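Local coordinates for terminal oxygenase component of carbazole (Janthinobacterium, PDB 2DE6), which catalyses, as the terminal oxygenase of carbazole 1,9a-dioxygenase, the angular dioxygenation of carbazole with electrons delivered by its ferredoxin, at the interface of chains A and B. Sequence-based numbering; all coordinates share one arbitrary frame. Chains: chain A, terminal oxygenase component of carbazole; chain B, ferredoxin component of carbazole.

Contact 1: the interface of chains A and B. Residues chain A 11, 350-353; chain B 48, 68, 70, 82-83.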
loop_
_atom_site.group_PDB
_atom_site.type_symbol
_atom_site.label_atom_id
_atom_site.label_comp_id
_atom_site.label_asym_id
_atom_site.label_seq_id
_atom_site.Cartn_x
_atom_site.Cartn_y
_atom_site.Cartn_z
ATOM N N ARG A 11 -20.808 5.670 -11.621
ATOM C CA ARG A 11 -21.784 4.590 -11.780
ATOM C C ARG A 11 -22.928 4.611 -10.761
ATOM O O ARG A 11 -24.071 4.305 -11.104
ATOM C CB ARG A 11 -21.086 3.231 -11.700
ATOM C CG ARG A 11 -20.462 2.752 -13.000
ATOM C CD ARG A 11 -19.601 1.517 -12.763
ATOM N NE ARG A 11 -19.246 0.844 -14.011
ATOM C CZ ARG A 11 -20.061 0.029 -14.677
ATOM N NH1 ARG A 11 -21.280 -0.223 -14.217
ATOM N NH2 ARG A 11 -19.657 -0.536 -15.807
ATOM N N TRP A 350 -19.768 -1.795 -4.082
ATOM C CA TRP A 350 -20.771 -0.756 -4.288
ATOM C C TRP A 350 -21.316 -0.800 -5.710
ATOM O O TRP A 350 -22.298 -0.133 -6.024
ATOM C CB TRP A 350 -20.182 0.631 -4.003
ATOM C CG TRP A 350 -19.692 0.804 -2.595
ATOM C CD1 TRP A 350 -18.391 0.943 -2.189
ATOM C CD2 TRP A 350 -20.490 0.862 -1.405
ATOM N NE1 TRP A 350 -18.334 1.084 -0.822
ATOM C CE2 TRP A 350 -19.607 1.039 -0.316
ATOM C CE3 TRP A 350 -21.869 0.782 -1.154
ATOM C CZ2 TRP A 350 -20.058 1.139 1.008
ATOM C CZ3 TRP A 350 -22.318 0.881 0.164
ATOM C CH2 TRP A 350 -21.412 1.057 1.228
ATOM N N VAL A 351 -20.672 -1.583 -6.570
ATOM C CA VAL A 351 -21.132 -1.726 -7.945
ATOM C C VAL A 351 -21.688 -3.133 -8.179
ATOM O O VAL A 351 -22.719 -3.306 -8.831
ATOM C CB VAL A 351 -19.987 -1.506 -8.963
ATOM C CG1 VAL A 351 -20.497 -1.763 -10.384
ATOM C CG2 VAL A 351 -19.441 -0.091 -8.844
ATOM N N ASN A 352 -21.018 -4.132 -7.614
ATOM C CA ASN A 352 -21.400 -5.527 -7.830
ATOM C C ASN A 352 -22.454 -6.194 -6.944
ATOM O O ASN A 352 -22.907 -7.300 -7.255
ATOM C CB ASN A 352 -20.133 -6.376 -7.851
ATOM C CG ASN A 352 -19.188 -5.959 -8.956
ATOM O OD1 ASN A 352 -19.581 -5.880 -10.117
ATOM N ND2 ASN A 352 -17.938 -5.684 -8.604
ATOM N N GLU A 353 -22.844 -5.542 -5.856
ATOM C CA GLU A 353 -23.856 -6.085 -4.952
ATOM C C GLU A 353 -25.145 -6.370 -5.728
ATOM O O GLU A 353 -25.525 -5.592 -6.602
ATOM C CB GLU A 353 -24.160 -5.060 -3.849
ATOM C CG GLU A 353 -24.528 -3.689 -4.427
ATOM C CD GLU A 353 -24.792 -2.616 -3.385
ATOM O OE1 GLU A 353 -24.403 -2.800 -2.211
ATOM O OE2 GLU A 353 -25.379 -1.572 -3.759
ATOM N N HIS B 48 -30.280 -6.723 -12.356
ATOM C CA HIS B 48 -29.168 -6.808 -11.412
ATOM C C HIS B 48 -29.586 -6.427 -9.992
ATOM O O HIS B 48 -28.804 -6.555 -9.050
ATOM C CB HIS B 48 -28.018 -5.903 -11.874
ATOM C CG HIS B 48 -26.829 -5.912 -10.961
ATOM N ND1 HIS B 48 -26.500 -4.845 -10.153
ATOM C CD2 HIS B 48 -25.895 -6.864 -10.725
ATOM C CE1 HIS B 48 -25.413 -5.138 -9.460
ATOM N NE2 HIS B 48 -25.025 -6.357 -9.788
ATOM N N HIS B 68 -26.190 1.059 -10.436
ATOM C CA HIS B 68 -24.790 0.661 -10.557
ATOM C C HIS B 68 -24.151 0.894 -11.915
ATOM O O HIS B 68 -22.989 0.551 -12.117
ATOM C CB HIS B 68 -24.628 -0.808 -10.158
ATOM C CG HIS B 68 -25.196 -1.130 -8.812
ATOM N ND1 HIS B 68 -26.287 -1.953 -8.643
ATOM C CD2 HIS B 68 -24.841 -0.716 -7.572
ATOM C CE1 HIS B 68 -26.582 -2.031 -7.358
ATOM N NE2 HIS B 68 -25.720 -1.290 -6.685
ATOM N N GLY B 70 -25.065 -0.480 -14.792
ATOM C CA GLY B 70 -25.204 -1.596 -15.710
ATOM C C GLY B 70 -26.070 -1.081 -16.849
ATOM O O GLY B 70 -26.690 -0.023 -16.717
ATOM N N SER B 82 -21.481 -4.035 -17.716
ATOM C CA SER B 82 -21.402 -4.720 -16.432
ATOM C C SER B 82 -22.016 -3.745 -15.427
ATOM O O SER B 82 -22.087 -2.543 -15.691
ATOM C CB SER B 82 -19.939 -4.987 -16.073
ATOM O OG SER B 82 -19.191 -3.783 -16.108
ATOM N N PRO B 83 -22.456 -4.234 -14.257
ATOM C CA PRO B 83 -22.442 -5.611 -13.748
ATOM C C PRO B 83 -23.590 -6.505 -14.227
ATOM O O PRO B 83 -23.683 -7.665 -13.822
ATOM C CB PRO B 83 -22.480 -5.409 -12.237
ATOM C CG PRO B 83 -23.380 -4.217 -12.108
ATOM C CD PRO B 83 -22.863 -3.292 -13.198
HETATM O O HOH W 1 -28.155 -4.937 -7.124
HETATM O O HOH W 2 -22.902 -8.445 -9.928
#
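B:His68 and B:His48, the two histidine ligands of the ferredoxin's Rieske [2Fe-2S] cluster, meet the oxygenase here. Direct hydrogen bonds link side chains to the partner. B:His68 gives its ring N-H to the carboxylate of A:Glu353, NE2 to OE2 3.0 Å; OE2 accepts it on its anti lone pair, at the ring's edge, the two planes 80° apart. An acid suits this place, since it can accept the N-H of an iron-bound imidazole. A:Glu353 reaches it from the crowded position (chi1 53°) through an extended chain. The long, branched end of A:Arg11 bridges two ferredoxin carbonyls: NH1 meets B:His68 O at 2.8 Å, in the guanidinium plane, and B:Ser82 O at 2.9 Å, from above that carbonyl's plane.

Water supplies a second kind of link. Water 2 lies 3.0 Å from B:His48 NE2 and 2.9 Å from A:Asn352 O; the same N-H also leans toward that carbonyl itself, a weak bond.

Among the apolar contacts, the side chains of A:Val351 and B:Pro83, which follows a cis peptide bond, cross at about a right angle, CG1 4.0 Å from CD. The oxygenase surface combines the end of helix 6-11 with helix 349-352 and the loop residue A:Glu353; the ferredoxin residues lie in loops.

Contact 2: the interface of chains A and B. Residues chain A 355-357, 359-360, 363; chain B 50, 67.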
loop_
_atom_site.group_PDB
_atom_site.type_symbol
_atom_site.label_atom_id
_atom_site.label_comp_id
_atom_site.label_asym_id
_atom_site.label_seq_id
_atom_site.Cartn_x
_atom_site.Cartn_y
_atom_site.Cartn_z
ATOM N N LEU A 355 -28.882 -6.592 -4.998
ATOM C CA LEU A 355 -29.903 -6.332 -3.987
ATOM C C LEU A 355 -31.239 -7.016 -4.248
ATOM O O LEU A 355 -31.525 -7.417 -5.372
ATOM C CB LEU A 355 -30.133 -4.818 -3.883
ATOM C CG LEU A 355 -28.859 -3.981 -3.726
ATOM C CD1 LEU A 355 -29.222 -2.515 -3.550
ATOM C CD2 LEU A 355 -28.069 -4.478 -2.521
ATOM N N PHE A 356 -32.041 -7.183 -3.198
ATOM C CA PHE A 356 -33.368 -7.741 -3.393
ATOM C C PHE A 356 -34.392 -6.860 -2.678
ATOM O O PHE A 356 -34.030 -5.818 -2.125
ATOM C CB PHE A 356 -33.440 -9.254 -3.049
ATOM C CG PHE A 356 -33.466 -9.604 -1.582
ATOM C CD1 PHE A 356 -32.707 -8.916 -0.644
ATOM C CD2 PHE A 356 -34.176 -10.734 -1.167
ATOM C CE1 PHE A 356 -32.651 -9.353 0.689
ATOM C CE2 PHE A 356 -34.124 -11.180 0.159
ATOM C CZ PHE A 356 -33.361 -10.490 1.088
ATOM N N GLU A 357 -35.660 -7.249 -2.712
ATOM C CA GLU A 357 -36.731 -6.419 -2.157
ATOM C C GLU A 357 -36.572 -5.672 -0.828
ATOM O O GLU A 357 -36.816 -4.459 -0.772
ATOM C CB GLU A 357 -38.036 -7.226 -2.140
ATOM C CG GLU A 357 -38.571 -7.553 -3.540
ATOM C CD GLU A 357 -37.915 -8.775 -4.178
ATOM O OE1 GLU A 357 -37.062 -9.415 -3.528
ATOM O OE2 GLU A 357 -38.269 -9.100 -5.336
ATOM N N ASP A 359 -34.108 -4.601 0.541
ATOM C CA ASP A 359 -33.047 -3.601 0.474
ATOM C C ASP A 359 -33.567 -2.209 0.103
ATOM O O ASP A 359 -32.794 -1.256 0.010
ATOM C CB ASP A 359 -31.948 -4.045 -0.500
ATOM C CG ASP A 359 -31.152 -5.236 0.026
ATOM O OD1 ASP A 359 -30.835 -5.253 1.233
ATOM O OD2 ASP A 359 -30.833 -6.150 -0.766
ATOM N N GLU A 360 -34.877 -2.085 -0.106
ATOM C CA GLU A 360 -35.450 -0.774 -0.412
ATOM C C GLU A 360 -35.151 0.130 0.785
ATOM O O GLU A 360 -34.981 1.339 0.639
ATOM C CB GLU A 360 -36.970 -0.860 -0.597
ATOM C CG GLU A 360 -37.448 -1.489 -1.902
ATOM C CD GLU A 360 -37.178 -0.625 -3.126
ATOM O OE1 GLU A 360 -36.861 0.576 -2.966
ATOM O OE2 GLU A 360 -37.299 -1.146 -4.258
ATOM N N VAL A 363 -31.541 1.344 0.400
ATOM C CA VAL A 363 -31.473 2.313 -0.690
ATOM C C VAL A 363 -32.035 3.665 -0.245
ATOM O O VAL A 363 -31.471 4.710 -0.566
ATOM C CB VAL A 363 -32.253 1.805 -1.929
ATOM C CG1 VAL A 363 -32.455 2.933 -2.928
ATOM C CG2 VAL A 363 -31.475 0.663 -2.580
ATOM N N ILE B 50 -32.926 -3.964 -7.841
ATOM C CA ILE B 50 -34.273 -3.439 -7.654
ATOM C C ILE B 50 -34.444 -2.026 -8.215
ATOM O O ILE B 50 -35.412 -1.328 -7.897
ATOM C CB ILE B 50 -34.645 -3.437 -6.151
ATOM C CG1 ILE B 50 -33.643 -2.590 -5.357
ATOM C CG2 ILE B 50 -34.647 -4.873 -5.620
ATOM C CD1 ILE B 50 -33.971 -2.474 -3.871
ATOM N N PHE B 67 -28.602 2.799 -10.623
ATOM C CA PHE B 67 -28.021 2.281 -9.390
ATOM C C PHE B 67 -26.548 1.919 -9.488
ATOM O O PHE B 67 -25.733 2.423 -8.707
ATOM C CB PHE B 67 -28.822 1.072 -8.894
ATOM C CG PHE B 67 -30.041 1.439 -8.089
ATOM C CD1 PHE B 67 -30.621 2.701 -8.209
ATOM C CD2 PHE B 67 -30.620 0.517 -7.223
ATOM C CE1 PHE B 67 -31.763 3.037 -7.478
ATOM C CE2 PHE B 67 -31.762 0.844 -6.490
ATOM C CZ PHE B 67 -32.333 2.103 -6.618
#
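B:Ile50 meets a turn of the oxygenase in which the backbone runs from the extended A:Phe356 (phi/psi -131/-178°) through the 3-10 helix 357-359 into helix 360-372. The ferredoxin is a Rieske [2Fe-2S] protein, and B:Ile50 lies in the loop carrying its cluster ligand B:His48. The beta-branched isoleucine suits this surface because its two arms spread over different groups: CG2 lies 3.6 Å from the carbonyl carbon of A:Phe356, while CD1 extends beside A:Glu360. With CG1 between the backbone N and the carbonyl carbon (chi1 59°), the longer arm reaches that glutamate. The two side chains slide past each other in opposite directions, and CD1 rests against the carboxylate in van der Waals contact, 3.6 Å from A:Glu360 OE2. An alanine in place of B:Ile50 would probably open a gap where the CG2 and CD1 arms met A:Phe356 and A:Glu360.

Within the oxygenase, A:Phe356 N donates to the carboxylate oxygen A:Asp359 OD2 at 2.9 Å, on its anti side. The short aspartate side chain thus folds back onto the N-H three residues earlier, closing the turn. Farther along helix 360-372, A:Val363 meets B:Phe67 tip to tip, CG1 3.8 Å from CZ; the branched valine offers both methyls to the end of the flat ring.

Contact 3: the interface of chains A and B. Residues chain A 352-355; chain B 48-50.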
loop_
_atom_site.group_PDB
_atom_site.type_symbol
_atom_site.label_atom_id
_atom_site.label_comp_id
_atom_site.label_asym_id
_atom_site.label_seq_id
_atom_site.Cartn_x
_atom_site.Cartn_y
_atom_site.Cartn_z
ATOM N N ASN A 352 -21.018 -4.132 -7.614
ATOM C CA ASN A 352 -21.400 -5.527 -7.830
ATOM C C ASN A 352 -22.454 -6.194 -6.944
ATOM O O ASN A 352 -22.907 -7.300 -7.255
ATOM C CB ASN A 352 -20.133 -6.376 -7.851
ATOM C CG ASN A 352 -19.188 -5.959 -8.956
ATOM O OD1 ASN A 352 -19.581 -5.880 -10.117
ATOM N ND2 ASN A 352 -17.938 -5.684 -8.604
ATOM N N GLU A 353 -22.844 -5.542 -5.856
ATOM C CA GLU A 353 -23.856 -6.085 -4.952
ATOM C C GLU A 353 -25.145 -6.370 -5.728
ATOM O O GLU A 353 -25.525 -5.592 -6.602
ATOM C CB GLU A 353 -24.160 -5.060 -3.849
ATOM C CG GLU A 353 -24.528 -3.689 -4.427
ATOM C CD GLU A 353 -24.792 -2.616 -3.385
ATOM O OE1 GLU A 353 -24.403 -2.800 -2.211
ATOM O OE2 GLU A 353 -25.379 -1.572 -3.759
ATOM N N ILE A 354 -25.808 -7.484 -5.421
ATOM C CA ILE A 354 -27.081 -7.809 -6.069
ATOM C C ILE A 354 -28.153 -7.703 -4.987
ATOM O O ILE A 354 -28.312 -8.594 -4.154
ATOM C CB ILE A 354 -27.075 -9.235 -6.680
ATOM C CG1 ILE A 354 -26.065 -9.294 -7.833
ATOM C CG2 ILE A 354 -28.477 -9.585 -7.188
ATOM C CD1 ILE A 354 -25.919 -10.671 -8.473
ATOM N N LEU A 355 -28.882 -6.592 -4.998
ATOM C CA LEU A 355 -29.903 -6.332 -3.987
ATOM C C LEU A 355 -31.239 -7.016 -4.248
ATOM O O LEU A 355 -31.525 -7.417 -5.372
ATOM C CB LEU A 355 -30.133 -4.818 -3.883
ATOM C CG LEU A 355 -28.859 -3.981 -3.726
ATOM C CD1 LEU A 355 -29.222 -2.515 -3.550
ATOM C CD2 LEU A 355 -28.069 -4.478 -2.521
ATOM N N HIS B 48 -30.280 -6.723 -12.356
ATOM C CA HIS B 48 -29.168 -6.808 -11.412
ATOM C C HIS B 48 -29.586 -6.427 -9.992
ATOM O O HIS B 48 -28.804 -6.555 -9.050
ATOM C CB HIS B 48 -28.018 -5.903 -11.874
ATOM C CG HIS B 48 -26.829 -5.912 -10.961
ATOM N ND1 HIS B 48 -26.500 -4.845 -10.153
ATOM C CD2 HIS B 48 -25.895 -6.864 -10.725
ATOM C CE1 HIS B 48 -25.413 -5.138 -9.460
ATOM N NE2 HIS B 48 -25.025 -6.357 -9.788
ATOM N N GLY B 49 -30.817 -5.960 -9.831
ATOM C CA GLY B 49 -31.258 -5.571 -8.506
ATOM C C GLY B 49 -32.705 -5.146 -8.406
ATOM O O GLY B 49 -33.604 -5.869 -8.834
ATOM N N ILE B 50 -32.926 -3.964 -7.841
ATOM C CA ILE B 50 -34.273 -3.439 -7.654
ATOM C C ILE B 50 -34.444 -2.026 -8.215
ATOM O O ILE B 50 -35.412 -1.328 -7.897
ATOM C CB ILE B 50 -34.645 -3.437 -6.151
ATOM C CG1 ILE B 50 -33.643 -2.590 -5.357
ATOM C CG2 ILE B 50 -34.647 -4.873 -5.620
ATOM C CD1 ILE B 50 -33.971 -2.474 -3.871
HETATM O O HOH W 3 -28.155 -4.937 -7.124
HETATM O O HOH W 4 -22.902 -8.445 -9.928
#
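A:Ile354 packs against B:His48, a cluster ligand in the Rieske [2Fe-2S] fold of the ferredoxin. Their side chains cross at about a right angle, A:Ile354 CG1 lying 3.8 Å from CD2 of the imidazole. With CG1 anti to the carbonyl carbon, that branch points to the ring, while the CG2 methyl turns to the backbone and comes 3.6 Å from B:His48 O. Beta-branched isoleucine thus covers ring and peptide together, and its hydrocarbon probably shields part of the histidine without competing for its ring N-H.

Next to this centre, B:Gly49 CA passes 3.6 Å from A:Leu355 O. Glycine suits the place: its backbone (phi/psi -176/-127°) takes a shape unfavourable for residues with a side chain, and it brings the two main chains close together.

At the polar rim, water 3 joins three backbone groups. It lies 2.8 Å from A:Leu355 N, in a nearly straight bond (167° at H). A:Glu353 O is also 2.8 Å from this water. On the ferredoxin side, B:His48 O stands 2.6 Å from it. The backbone carbonyl of the cluster ligand itself is thereby tied to the oxygenase backbone on either side of A:Ile354. A second water at the imidazole edge continues the rim toward A:Asn352, where helix 349-352 ends.

Contact 3 lies between the others, the centres of its C-alpha atoms about 7 Å from those of contact 1 and contact 2, which are themselves about 12 Å apart. It shares A:Asn352, A:Glu353 and B:His48 with contact 1, and A:Leu355 and B:Ile50 with contact 2. Together they mostly follow one oxygenase segment, from helix 349-352 to helix 360-372, joined by A:Arg11 of helix 6-11, against the cluster-binding loops and the loop at B:Ser82 and B:Pro83. The polar end holds the histidine ligands and the other adds packing. This docking surface sets the cluster's histidine-ligand edge against the oxygenase, which fits the ferredoxin's role in electron transfer.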